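Local coordinates for protein NAD_Gly3P_dh, NAD-dependent glycerol-3-phosphate dehydrogenase (Streptosporangium roseum, PDB 5OCM) that acts as an imine reductase that binds NADP(H) and probably uses it to reduce imines to amines, at residues 71-76 and 91-96; 104-107 and 111-114; 240-245 and 260-265; 267-272 and 280-285. All blocks are in the same frame, centred on the assembly; numbering follows the deposited sequence.

Interaction 1: residues 71-76 and 91-96; sequences AAVRAV and NLTSGT. With NAP (NADP nicotinamide-adenine-dinucleotide phosphate), chain G.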
loop_
_atom_site.group_PDB
_atom_site.type_symbol
_atom_site.label_atom_id
_atom_site.label_comp_id
_atom_site.label_asym_id
_atom_site.label_seq_id
_atom_site.Cartn_x
_atom_site.Cartn_y
_atom_site.Cartn_z
ATOM N N ALA A 71 0.269 -12.381 26.918
ATOM C CA ALA A 71 0.264 -12.393 28.396
ATOM C C ALA A 71 -1.188 -12.381 28.945
ATOM O O ALA A 71 -1.504 -13.135 29.866
ATOM C CB ALA A 71 1.062 -11.235 28.981
ATOM N N ALA A 72 -2.036 -11.550 28.350
ATOM C CA ALA A 72 -3.445 -11.550 28.674
ATOM C C ALA A 72 -4.165 -12.829 28.345
ATOM O O ALA A 72 -4.989 -13.339 29.157
ATOM C CB ALA A 72 -4.145 -10.334 28.005
ATOM N N VAL A 73 -3.830 -13.419 27.195
ATOM C CA VAL A 73 -4.404 -14.688 26.794
ATOM C C VAL A 73 -4.090 -15.752 27.877
ATOM O O VAL A 73 -4.981 -16.471 28.312
ATOM C CB VAL A 73 -3.844 -15.178 25.458
ATOM C CG1 VAL A 73 -4.233 -16.649 25.181
ATOM C CG2 VAL A 73 -4.357 -14.297 24.337
ATOM N N ARG A 74 -2.833 -15.825 28.274
ATOM C CA ARG A 74 -2.418 -16.817 29.282
ATOM C C ARG A 74 -3.138 -16.550 30.621
ATOM O O ARG A 74 -3.613 -17.495 31.250
ATOM C CB ARG A 74 -0.889 -16.823 29.504
ATOM C CG ARG A 74 -0.096 -17.437 28.306
ATOM C CD ARG A 74 1.329 -17.953 28.537
ATOM N NE ARG A 74 1.976 -17.571 29.789
ATOM C CZ ARG A 74 2.589 -16.387 30.032
ATOM N NH1 ARG A 74 2.611 -15.393 29.123
ATOM N NH2 ARG A 74 3.137 -16.172 31.236
ATOM N N ALA A 75 -3.252 -15.294 31.016
ATOM C CA ALA A 75 -3.968 -14.945 32.237
ATOM C C ALA A 75 -5.432 -15.431 32.192
ATOM O O ALA A 75 -5.932 -15.947 33.198
ATOM C CB ALA A 75 -3.922 -13.437 32.499
ATOM N N VAL A 76 -6.107 -15.272 31.056
ATOM C CA VAL A 76 -7.514 -15.676 30.945
ATOM C C VAL A 76 -7.628 -17.194 30.875
ATOM O O VAL A 76 -8.496 -17.791 31.532
ATOM C CB VAL A 76 -8.186 -14.995 29.750
ATOM C CG1 VAL A 76 -9.560 -15.575 29.518
ATOM C CG2 VAL A 76 -8.304 -13.494 29.988
ATOM N N ASN A 91 -8.387 -18.374 19.101
ATOM C CA ASN A 91 -7.664 -17.229 19.633
ATOM C C ASN A 91 -7.393 -16.241 18.527
ATOM O O ASN A 91 -6.699 -16.566 17.569
ATOM C CB ASN A 91 -6.365 -17.709 20.258
ATOM C CG ASN A 91 -5.556 -16.583 20.903
ATOM O OD1 ASN A 91 -6.039 -15.451 21.080
ATOM N ND2 ASN A 91 -4.343 -16.956 21.368
ATOM N N LEU A 92 -8.005 -15.077 18.636
ATOM C CA LEU A 92 -7.892 -13.991 17.649
ATOM C C LEU A 92 -7.063 -12.823 18.189
ATOM O O LEU A 92 -7.044 -11.698 17.624
ATOM C CB LEU A 92 -9.285 -13.524 17.205
ATOM C CG LEU A 92 -10.162 -14.584 16.514
ATOM C CD1 LEU A 92 -11.511 -14.017 16.097
ATOM C CD2 LEU A 92 -9.420 -15.222 15.359
ATOM N N THR A 93 -6.358 -13.055 19.303
ATOM C CA THR A 93 -5.469 -12.038 19.870
ATOM C C THR A 93 -4.196 -11.898 19.010
ATOM O O THR A 93 -3.652 -12.891 18.594
ATOM C CB THR A 93 -5.089 -12.461 21.311
ATOM O OG1 THR A 93 -6.320 -12.636 22.053
ATOM C CG2 THR A 93 -4.221 -11.459 21.977
ATOM N N SER A 94 -3.712 -10.682 18.791
ATOM C CA SER A 94 -2.441 -10.464 18.087
ATOM C C SER A 94 -1.254 -11.079 18.831
ATOM O O SER A 94 -1.237 -11.162 20.047
ATOM C CB SER A 94 -2.189 -8.985 17.838
ATOM O OG SER A 94 -3.279 -8.395 17.220
ATOM N N GLY A 95 -0.253 -11.496 18.067
ATOM C CA GLY A 95 0.991 -12.005 18.684
ATOM C C GLY A 95 1.951 -12.538 17.648
ATOM O O GLY A 95 1.743 -12.330 16.455
ATOM N N THR A 96 2.966 -13.238 18.102
ATOM C CA THR A 96 4.020 -13.789 17.230
ATOM C C THR A 96 3.732 -15.282 16.995
ATOM O O THR A 96 2.931 -15.917 17.715
ATOM C CB THR A 96 5.391 -13.678 17.893
ATOM O OG1 THR A 96 5.391 -14.443 19.111
ATOM C CG2 THR A 96 5.725 -12.201 18.204
HETATM P PA NAP G . -8.653 -3.017 23.330
HETATM O O1A NAP G . -9.827 -2.097 23.004
HETATM O O2A NAP G . -7.561 -2.264 23.940
HETATM O O5B NAP G . -9.094 -4.275 24.275
HETATM C C5B NAP G . -8.107 -4.985 25.016
HETATM C C4B NAP G . -8.899 -6.100 25.657
HETATM O O4B NAP G . -8.056 -7.027 26.317
HETATM C C3B NAP G . -9.959 -5.628 26.701
HETATM O O3B NAP G . -11.162 -6.429 26.630
HETATM C C2B NAP G . -9.202 -5.884 28.020
HETATM O O2B NAP G . -10.037 -5.955 29.191
HETATM C C1B NAP G . -8.505 -7.175 27.688
HETATM N N9A NAP G . -7.386 -7.479 28.559
HETATM C C8A NAP G . -6.190 -6.886 28.630
HETATM N N7A NAP G . -5.420 -7.455 29.546
HETATM C C5A NAP G . -6.158 -8.446 30.086
HETATM C C6A NAP G . -5.947 -9.452 31.112
HETATM N N6A NAP G . -4.731 -9.509 31.781
HETATM N N1A NAP G . -6.983 -10.248 31.456
HETATM C C2A NAP G . -8.174 -10.199 30.819
HETATM N N3A NAP G . -8.445 -9.318 29.835
HETATM C C4A NAP G . -7.462 -8.461 29.462
HETATM O O3 NAP G . -8.008 -3.735 22.079
HETATM P PN NAP G . -8.848 -4.180 20.738
HETATM O O1N NAP G . -8.705 -3.130 19.713
HETATM O O2N NAP G . -10.163 -4.874 21.129
HETATM O O5D NAP G . -7.759 -5.297 20.317
HETATM C C5D NAP G . -7.883 -6.611 20.870
HETATM C C4D NAP G . -6.992 -7.518 20.046
HETATM O O4D NAP G . -7.496 -7.517 18.643
HETATM C C3D NAP G . -5.522 -7.053 20.092
HETATM O O3D NAP G . -4.631 -8.183 20.115
HETATM C C2D NAP G . -5.430 -6.301 18.754
HETATM O O2D NAP G . -4.113 -6.162 18.196
HETATM C C1D NAP G . -6.380 -7.158 17.875
HETATM N N1N NAP G . -6.888 -6.454 16.715
HETATM C C2N NAP G . -7.551 -5.322 16.843
HETATM C C3N NAP G . -8.016 -4.627 15.711
HETATM C C7N NAP G . -8.702 -3.315 15.779
HETATM O O7N NAP G . -8.913 -2.768 14.675
HETATM N N7N NAP G . -9.029 -2.792 16.928
HETATM C C4N NAP G . -7.823 -5.185 14.436
HETATM C C5N NAP G . -7.214 -6.433 14.362
HETATM C C6N NAP G . -6.764 -7.032 15.526
HETATM P P2B NAP G . -10.436 -4.604 29.959
HETATM O O1X NAP G . -11.585 -4.034 29.194
HETATM O O2X NAP G . -10.701 -5.161 31.316
HETATM O O3X NAP G . -9.134 -3.802 30.043
#
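V73 of helix 70-77 packs its two methyls against N91 and T93, where strand 88-91 of the Rossmann-type nucleotide-binding domain gives way to the loop that meets NADP. The van der Waals part is small (116 Å² buried in all). V73 CG1 is trans to the backbone N (chi1 168°) and lies 3.8 Å from N91 ND2, while V73 CG2, on the branch beside that N, comes within 3.4 Å of T93 OG1.

The polar part lies where the strand ends. T93 N donates to N91 OD1 at 3.0 Å, 46° above the amide carbonyl plane, and makes an Asx turn; T93 OG1 adds a second donor to the same oxygen, also at 3.0 Å but in that plane. The two bonds restrain rotation of the amide, and T93 OG1 in turn accepts from V67 N.

The cofactor contacts divide between the segments. The helix serves the adenine, with A72 CB 3.5 Å from NAP C5A and V76 CG2 3.4 Å from NAP C2A. The loop serves the nicotinamide ribose: S94 N donates to NAP O3D at 3.0 Å. S94 also touches the bound ketone hydrate, and its OG is hydrogen-bonded to NAP O2D over just 2.6 Å.

Interaction 2: residues 104-107 and 111-114; sequences AEWA and GITY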
loop_
_atom_site.group_PDB
_atom_site.type_symbol
_atom_site.label_atom_id
_atom_site.label_comp_id
_atom_site.label_asym_id
_atom_site.label_seq_id
_atom_site.Cartn_x
_atom_site.Cartn_y
_atom_site.Cartn_z
ATOM N N ALA A 104 -0.772 -23.274 21.471
ATOM C CA ALA A 104 -1.142 -24.542 20.865
ATOM C C ALA A 104 -0.649 -25.755 21.667
ATOM O O ALA A 104 -1.378 -26.740 21.799
ATOM C CB ALA A 104 -0.682 -24.634 19.407
ATOM N N GLU A 105 0.579 -25.669 22.182
ATOM C CA GLU A 105 1.141 -26.741 23.016
ATOM C C GLU A 105 0.356 -26.887 24.328
ATOM O O GLU A 105 0.001 -28.014 24.726
ATOM C CB GLU A 105 2.629 -26.493 23.264
ATOM C CG GLU A 105 3.282 -27.483 24.262
ATOM C CD GLU A 105 4.812 -27.432 24.304
ATOM O OE1 GLU A 105 5.319 -26.331 24.094
ATOM O OE2 GLU A 105 5.479 -28.492 24.545
ATOM N N TRP A 106 0.057 -25.746 24.974
ATOM C CA TRP A 106 -0.788 -25.710 26.179
ATOM C C TRP A 106 -2.137 -26.416 25.930
ATOM O O TRP A 106 -2.578 -27.252 26.706
ATOM C CB TRP A 106 -0.960 -24.269 26.656
ATOM C CG TRP A 106 -1.844 -24.112 27.843
ATOM C CD1 TRP A 106 -1.495 -24.149 29.158
ATOM C CD2 TRP A 106 -3.268 -23.906 27.813
ATOM N NE1 TRP A 106 -2.606 -23.968 29.937
ATOM C CE2 TRP A 106 -3.701 -23.822 29.137
ATOM C CE3 TRP A 106 -4.201 -23.761 26.781
ATOM C CZ2 TRP A 106 -5.033 -23.616 29.468
ATOM C CZ3 TRP A 106 -5.525 -23.571 27.109
ATOM C CH2 TRP A 106 -5.928 -23.500 28.418
ATOM N N ALA A 107 -2.756 -26.088 24.801
ATOM C CA ALA A 107 -4.056 -26.669 24.460
ATOM C C ALA A 107 -3.936 -28.171 24.187
ATOM O O ALA A 107 -4.778 -28.961 24.650
ATOM C CB ALA A 107 -4.642 -25.979 23.269
ATOM N N GLY A 111 -5.936 -31.581 25.676
ATOM C CA GLY A 111 -6.953 -32.091 24.789
ATOM C C GLY A 111 -7.953 -31.049 24.318
ATOM O O GLY A 111 -9.081 -31.369 24.061
ATOM N N ILE A 112 -7.541 -29.778 24.251
ATOM C CA ILE A 112 -8.426 -28.682 23.789
ATOM C C ILE A 112 -8.163 -28.446 22.320
ATOM O O ILE A 112 -7.043 -28.132 21.992
ATOM C CB ILE A 112 -8.149 -27.412 24.559
ATOM C CG1 ILE A 112 -8.416 -27.639 26.075
ATOM C CG2 ILE A 112 -9.053 -26.297 24.043
ATOM C CD1 ILE A 112 -7.729 -26.509 26.926
ATOM N N THR A 113 -9.180 -28.585 21.476
ATOM C CA THR A 113 -8.955 -28.334 20.040
ATOM C C THR A 113 -8.820 -26.827 19.846
ATOM O O THR A 113 -9.560 -26.036 20.481
ATOM C CB THR A 113 -9.889 -29.093 19.034
ATOM O OG1 THR A 113 -10.576 -28.243 18.039
ATOM C CG2 THR A 113 -10.600 -30.223 19.581
ATOM N N TYR A 114 -7.829 -26.417 19.076
ATOM C CA TYR A 114 -7.356 -25.032 19.087
ATOM C C TYR A 114 -7.152 -24.512 17.667
ATOM O O TYR A 114 -6.455 -25.149 16.867
ATOM C CB TYR A 114 -6.032 -24.960 19.823
ATOM C CG TYR A 114 -5.455 -23.596 19.916
ATOM C CD1 TYR A 114 -6.121 -22.584 20.562
ATOM C CD2 TYR A 114 -4.202 -23.310 19.392
ATOM C CE1 TYR A 114 -5.583 -21.315 20.658
ATOM C CE2 TYR A 114 -3.636 -22.016 19.483
ATOM C CZ TYR A 114 -4.325 -21.022 20.081
ATOM O OH TYR A 114 -3.797 -19.771 20.212
#
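A107 O accepts a hydrogen bond from I112 N at 2.9 Å, with an N-H...O angle of 167°, one of the two bonds of a Schellman motif at the C-terminal end of helix 97-109. The straight N-H does not aim along a lone pair, since the donor stands 38° above the carbonyl plane. G111 N is almost as near, 3.0 Å from A107 O, but at too poor an angle; it bonds instead to A108 O, the other bond of the motif. G111 is the C-prime residue, and its positive phi is the left-handed conformation that ends the helix. Strand 113-120 follows, so the motif forms the helix-to-strand turn of the beta-alpha-beta unit made by strand 88-91, helix 97-109 and strand 113-120.

Beyond the turn the contact is apolar. A107 is its centre: its CB sits 3.5 Å from I112 O and 3.9 Å from Y114 CB, between the turn and the first residues of the strand. On one flank the six-membered ring of W106 comes near, CZ3 3.7 Å from I112 CD1, obliquely. The W106 indole also has a cation-pi contact with R110.

On the other flank lies Y114. With its CG trans to the backbone N (chi1 -179°), the ring extends back along the helix to A104. The phenol end is held outside the two segments, where Y114 OH is hydrogen-bonded to N91 ND2, and the ring of H163 meets that of Y114. Against the helix itself, Y114 CD2 comes 3.6 Å from A104 CA and 3.8 Å from A104 CB.

Interaction 3: residues 240-245 and 260-265; sequences ATVDHL and RLVRTL. With 9RH (2,2,2-trifluoromethyl acetophenone hydrate), chain H.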
loop_
_atom_site.group_PDB
_atom_site.type_symbol
_atom_site.label_atom_id
_atom_site.label_comp_id
_atom_site.label_asym_id
_atom_site.label_seq_id
_atom_site.Cartn_x
_atom_site.Cartn_y
_atom_site.Cartn_z
ATOM N N ALA A 240 16.044 7.983 -9.068
ATOM C CA ALA A 240 15.916 9.369 -9.537
ATOM C C ALA A 240 14.609 10.000 -9.048
ATOM O O ALA A 240 14.607 11.170 -8.655
ATOM C CB ALA A 240 16.038 9.472 -11.072
ATOM N N THR A 241 13.507 9.227 -9.060
ATOM C CA THR A 241 12.220 9.741 -8.516
ATOM C C THR A 241 12.200 9.789 -7.001
ATOM O O THR A 241 11.525 10.654 -6.452
ATOM C CB THR A 241 10.975 9.003 -9.084
ATOM O OG1 THR A 241 11.184 7.575 -9.053
ATOM C CG2 THR A 241 10.733 9.417 -10.499
ATOM N N VAL A 242 12.917 8.895 -6.310
ATOM C CA VAL A 242 13.017 9.005 -4.868
ATOM C C VAL A 242 13.637 10.358 -4.527
ATOM O O VAL A 242 13.176 11.065 -3.594
ATOM C CB VAL A 242 13.823 7.878 -4.213
ATOM C CG1 VAL A 242 13.930 8.102 -2.714
ATOM C CG2 VAL A 242 13.167 6.504 -4.518
ATOM N N ASP A 243 14.669 10.745 -5.283
ATOM C CA ASP A 243 15.265 12.076 -5.058
ATOM C C ASP A 243 14.302 13.216 -5.322
ATOM O O ASP A 243 14.358 14.224 -4.593
ATOM C CB ASP A 243 16.544 12.246 -5.879
ATOM C CG ASP A 243 17.707 11.478 -5.258
ATOM O OD1 ASP A 243 17.637 10.982 -4.073
ATOM O OD2 ASP A 243 18.772 11.471 -5.886
ATOM N N HIS A 244 13.465 13.106 -6.333
ATOM C CA HIS A 244 12.463 14.149 -6.566
ATOM C C HIS A 244 11.557 14.279 -5.328
ATOM O O HIS A 244 11.218 15.390 -4.919
ATOM C CB HIS A 244 11.613 13.881 -7.812
ATOM C CG HIS A 244 12.407 13.827 -9.065
ATOM N ND1 HIS A 244 12.084 13.024 -10.135
ATOM C CD2 HIS A 244 13.528 14.491 -9.418
ATOM C CE1 HIS A 244 12.986 13.196 -11.097
ATOM N NE2 HIS A 244 13.860 14.089 -10.690
ATOM N N LEU A 245 11.143 13.130 -4.759
ATOM C CA LEU A 245 10.286 13.180 -3.560
ATOM C C LEU A 245 11.004 13.829 -2.380
ATOM O O LEU A 245 10.422 14.644 -1.685
ATOM C CB LEU A 245 9.769 11.767 -3.198
ATOM C CG LEU A 245 8.978 11.639 -1.899
ATOM C CD1 LEU A 245 7.781 12.584 -1.866
ATOM C CD2 LEU A 245 8.556 10.188 -1.733
ATOM N N ARG A 260 13.914 9.120 2.788
ATOM C CA ARG A 260 15.319 8.909 3.110
ATOM C C ARG A 260 15.655 7.449 3.400
ATOM O O ARG A 260 16.685 6.971 2.932
ATOM C CB ARG A 260 15.836 9.792 4.238
ATOM C CG ARG A 260 16.022 11.216 3.639
ATOM C CD ARG A 260 16.740 12.242 4.519
ATOM N NE ARG A 260 15.958 12.648 5.687
ATOM C CZ ARG A 260 16.057 12.171 6.929
ATOM N NH1 ARG A 260 15.291 12.687 7.861
ATOM N NH2 ARG A 260 16.955 11.217 7.296
ATOM N N LEU A 261 14.770 6.743 4.105
ATOM C CA LEU A 261 14.992 5.296 4.312
ATOM C C LEU A 261 14.847 4.524 2.996
ATOM O O LEU A 261 15.625 3.597 2.726
ATOM C CB LEU A 261 14.104 4.701 5.412
ATOM C CG LEU A 261 14.299 3.203 5.692
ATOM C CD1 LEU A 261 15.765 2.852 6.046
ATOM C CD2 LEU A 261 13.380 2.716 6.779
ATOM N N VAL A 262 13.885 4.926 2.158
ATOM C CA VAL A 262 13.709 4.310 0.819
ATOM C C VAL A 262 15.031 4.454 0.039
ATOM O O VAL A 262 15.515 3.472 -0.569
ATOM C CB VAL A 262 12.525 4.938 0.055
ATOM C CG1 VAL A 262 12.479 4.491 -1.406
ATOM C CG2 VAL A 262 11.195 4.641 0.788
ATOM N N ARG A 263 15.599 5.655 0.058
ATOM C CA ARG A 263 16.867 5.931 -0.659
ATOM C C ARG A 263 18.031 5.128 -0.074
ATOM O O ARG A 263 18.797 4.517 -0.828
ATOM C CB ARG A 263 17.134 7.459 -0.610
ATOM C CG ARG A 263 18.263 8.046 -1.374
ATOM C CD ARG A 263 18.557 7.493 -2.714
ATOM N NE ARG A 263 19.160 8.591 -3.568
ATOM C CZ ARG A 263 20.127 8.400 -4.497
ATOM N NH1 ARG A 263 20.629 7.185 -4.735
ATOM N NH2 ARG A 263 20.468 9.411 -5.251
ATOM N N THR A 264 18.125 5.068 1.246
ATOM C CA THR A 264 19.172 4.300 1.923
ATOM C C THR A 264 19.129 2.845 1.514
ATOM O O THR A 264 20.170 2.222 1.243
ATOM C CB THR A 264 19.018 4.437 3.450
ATOM O OG1 THR A 264 19.305 5.803 3.768
ATOM C CG2 THR A 264 19.900 3.507 4.239
ATOM N N LEU A 265 17.938 2.266 1.514
ATOM C CA LEU A 265 17.819 0.847 1.186
ATOM C C LEU A 265 18.146 0.638 -0.281
ATOM O O LEU A 265 18.876 -0.329 -0.612
ATOM C CB LEU A 265 16.406 0.350 1.510
ATOM C CG LEU A 265 16.056 0.198 2.980
ATOM C CD1 LEU A 265 14.530 0.096 3.207
ATOM C CD2 LEU A 265 16.700 -1.002 3.637
HETATM O O1 9RH H . 10.398 4.230 -10.921
HETATM C C1 9RH H . 9.288 5.144 -11.075
HETATM O O2 9RH H . 9.055 5.935 -9.936
HETATM C C2 9RH H . 7.995 4.415 -11.431
HETATM C C3 9RH H . 8.002 3.043 -11.600
HETATM C C4 9RH H . 6.812 2.354 -11.795
HETATM C C5 9RH H . 5.617 3.031 -11.856
HETATM C C6 9RH H . 5.603 4.410 -11.717
HETATM C C7 9RH H . 6.791 5.095 -11.494
HETATM C C8 9RH H . 9.691 6.024 -12.220
HETATM F F1 9RH H . 10.886 6.584 -11.968
HETATM F F2 9RH H . 8.766 6.992 -12.470
HETATM F F3 9RH H . 9.781 5.247 -13.287
#
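R263 turns one edge of its guanidinium toward the carboxylate of D243 and grips it side-on: NE donates to D243 OD1 at 2.9 Å and NH2 to D243 OD2 at 2.7 Å. Each oxygen is met on its syn side, yet the two planes are 48° apart, so this two-pronged salt bridge is twisted, not coplanar. A bend at chi2 of R263 (38°) directs the end of the chain to the acid. The remaining nitrogen, NH1, makes a second salt bridge with D267, so the guanidinium is held between two carboxylates, which would be expected to stabilise its positive charge. Another flat group, the H244 ring, has A240 O 3.3 Å above one face, over its centre.

Beside the ion pair the contact is apolar: V242 CG2 meets V262 CG1 at 3.8 Å, and V242 CG1 lies 3.9 Å from R263 CB. The two helical segments run nearly antiparallel, at 156°, with their axes 9.7 Å apart. T241 points elsewhere; its OG1 accepts from O2 of the ketone hydrate at 2.8 Å and is also hydrogen-bonded to H238 O. W178 of the second subunit packs on both T241 and V242.

The pair, near-antiparallel helices 235-252 and 257-271, belongs to the reductive aminase-like C-terminal domain, and the first of them lines, through T241, the pocket that holds the ketone hydrate and NADP at the dimer interface.

Interaction 4: residues 267-272 and 280-285; sequences DRALAG and AAMIEQ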
loop_
_atom_site.group_PDB
_atom_site.type_symbol
_atom_site.label_atom_id
_atom_site.label_comp_id
_atom_site.label_asym_id
_atom_site.label_seq_id
_atom_site.Cartn_x
_atom_site.Cartn_y
_atom_site.Cartn_z
ATOM N N ASP A 267 20.106 2.427 -2.127
ATOM C CA ASP A 267 21.562 2.647 -2.259
ATOM C C ASP A 267 22.375 1.397 -1.966
ATOM O O ASP A 267 23.444 1.236 -2.554
ATOM C CB ASP A 267 22.053 3.781 -1.311
ATOM C CG ASP A 267 21.755 5.143 -1.837
ATOM O OD1 ASP A 267 21.426 5.315 -3.047
ATOM O OD2 ASP A 267 21.845 6.052 -1.000
ATOM N N ARG A 268 21.877 0.501 -1.124
ATOM C CA ARG A 268 22.529 -0.773 -0.902
ATOM C C ARG A 268 22.480 -1.652 -2.151
ATOM O O ARG A 268 23.481 -2.323 -2.483
ATOM C CB ARG A 268 21.964 -1.514 0.285
ATOM C CG ARG A 268 22.137 -0.744 1.574
ATOM C CD ARG A 268 21.531 -1.429 2.732
ATOM N NE ARG A 268 21.466 -0.506 3.862
ATOM C CZ ARG A 268 20.822 -0.746 4.991
ATOM N NH1 ARG A 268 20.830 0.169 5.959
ATOM N NH2 ARG A 268 20.134 -1.887 5.171
ATOM N N ALA A 269 21.363 -1.614 -2.879
ATOM C CA ALA A 269 21.272 -2.353 -4.122
ATOM C C ALA A 269 22.222 -1.730 -5.152
ATOM O O ALA A 269 22.885 -2.419 -5.905
ATOM C CB ALA A 269 19.844 -2.335 -4.649
ATOM N N LEU A 270 22.242 -0.411 -5.189
ATOM C CA LEU A 270 23.140 0.297 -6.114
ATOM C C LEU A 270 24.612 -0.027 -5.847
ATOM O O LEU A 270 25.357 -0.264 -6.789
ATOM C CB LEU A 270 22.935 1.815 -6.021
ATOM C CG LEU A 270 21.567 2.289 -6.481
ATOM C CD1 LEU A 270 21.539 3.804 -6.351
ATOM C CD2 LEU A 270 21.240 1.870 -7.839
ATOM N N ALA A 271 24.985 -0.085 -4.599
ATOM C CA ALA A 271 26.354 -0.452 -4.185
ATOM C C ALA A 271 26.698 -1.895 -4.589
ATOM O O ALA A 271 27.863 -2.183 -4.829
ATOM C CB ALA A 271 26.537 -0.288 -2.707
ATOM N N GLY A 272 25.707 -2.766 -4.650
ATOM C CA GLY A 272 25.883 -4.126 -5.189
ATOM C C GLY A 272 25.775 -4.234 -6.694
ATOM O O GLY A 272 25.729 -5.327 -7.222
ATOM N N ALA A 280 12.114 -5.555 -7.823
ATOM C CA ALA A 280 12.035 -6.810 -7.064
ATOM C C ALA A 280 13.343 -7.271 -6.496
ATOM O O ALA A 280 13.376 -7.996 -5.499
ATOM C CB ALA A 280 11.380 -7.879 -7.923
ATOM N N ALA A 281 14.466 -6.880 -7.109
ATOM C CA ALA A 281 15.795 -7.182 -6.584
ATOM C C ALA A 281 16.008 -6.649 -5.170
ATOM O O ALA A 281 16.856 -7.175 -4.409
ATOM C CB ALA A 281 16.854 -6.663 -7.510
ATOM N N MET A 282 15.207 -5.652 -4.765
ATOM C CA MET A 282 15.227 -5.136 -3.399
ATOM C C MET A 282 14.926 -6.179 -2.346
ATOM O O MET A 282 15.288 -5.973 -1.176
ATOM C CB MET A 282 14.247 -3.974 -3.259
ATOM C CG MET A 282 14.722 -2.733 -3.989
ATOM S SD MET A 282 16.246 -2.026 -3.332
ATOM C CE MET A 282 15.809 -1.773 -1.643
ATOM N N ILE A 283 14.324 -7.319 -2.716
ATOM C CA ILE A 283 14.121 -8.375 -1.762
ATOM C C ILE A 283 15.418 -8.723 -1.026
ATOM O O ILE A 283 15.381 -9.073 0.179
ATOM C CB ILE A 283 13.570 -9.681 -2.455
ATOM C CG1 ILE A 283 13.200 -10.752 -1.454
ATOM C CG2 ILE A 283 14.531 -10.279 -3.480
ATOM C CD1 ILE A 283 12.009 -10.352 -0.620
ATOM N N GLU A 284 16.563 -8.626 -1.726
ATOM C CA GLU A 284 17.845 -8.999 -1.115
ATOM C C GLU A 284 18.201 -8.080 0.072
ATOM O O GLU A 284 18.896 -8.500 0.977
ATOM C CB GLU A 284 18.979 -9.005 -2.147
ATOM C CG GLU A 284 18.733 -9.989 -3.289
ATOM C CD GLU A 284 19.866 -10.178 -4.258
ATOM O OE1 GLU A 284 20.791 -9.386 -4.222
ATOM O OE2 GLU A 284 19.804 -11.146 -5.036
ATOM N N GLN A 285 17.676 -6.850 0.094
ATOM C CA GLN A 285 17.918 -5.956 1.228
ATOM C C GLN A 285 17.088 -6.275 2.469
ATOM O O GLN A 285 17.385 -5.780 3.542
ATOM C CB GLN A 285 17.710 -4.509 0.813
ATOM C CG GLN A 285 18.563 -4.124 -0.397
ATOM C CD GLN A 285 20.029 -4.488 -0.174
ATOM O OE1 GLN A 285 20.560 -4.360 0.955
ATOM N NE2 GLN A 285 20.676 -4.982 -1.213
HETATM O O HOH W 1 19.586 -3.995 3.573
#
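The Q285 side chain bends at chi2 (-52°), which folds its amide back over R268, while M282, with CG beside the backbone N and the chain bent at chi2 (-64°), brings SD to A269; the further bend at chi3 turns only CE. Through these side chains the last turn of helix 257-271 packs on a 3-10 segment that runs through 280-282 and on the weakly bonded helical turn after it, near the C-terminus of the all-helical domain.

The Q285 amide meets R268 chiefly through its oxygen: OE1 is 3.2 Å from R268 CB and 3.6 Å from R268 CD, against the aliphatic part of the arginine. NE2 turns the other way, 3.8 Å from A269 N; both are N-H groups, so this is a packing distance. The apolar half of the contact is M282 SD against A269 CB at 3.8 Å. M282 also touches L265 and, across the dimer interface, L185 of the second subunit.

R268 stays extended from CG to NE, carrying its guanidinium past the glutamine, and the two flat groups end up 75° apart. Its NH1 forms a salt bridge with E257 of the second subunit and its NH2 bonds S290 OG, so the same side chain ties the chain terminus and the neighbouring subunit to this helix end. A water completes the junction by joining the arginine to both the backbone and the side chain of Q285. Lying in the guanidinium plane at its edge, it accepts from R268 NH2 at 2.7 Å and donates to Q285 O and Q285 OE1, each at 2.8 Å.

The four contacts form two neighbouring pairs. Interactions 1 and 2, centres 14 Å apart, share the Rossmann-type domain; the hydrogen bond between N91 ND2 and Y114 OH (3.1 Å) is their joint. Interactions 3 and 4, centres 13 Å apart, both use helix 257-271, and L265 O lies 3.5 Å from M282 CE. Within one chain the centres of interactions 1 and 3 are about 39 Å apart. The dimer brings their counterparts together: S94 packs on T241 of the second subunit, and both residues line pockets for NADP and the ketone hydrate. Interactions 2 and 4 stand back: the Y114 side chain is about 12 Å from NADP, that of M282 about 11 Å from the ketone hydrate.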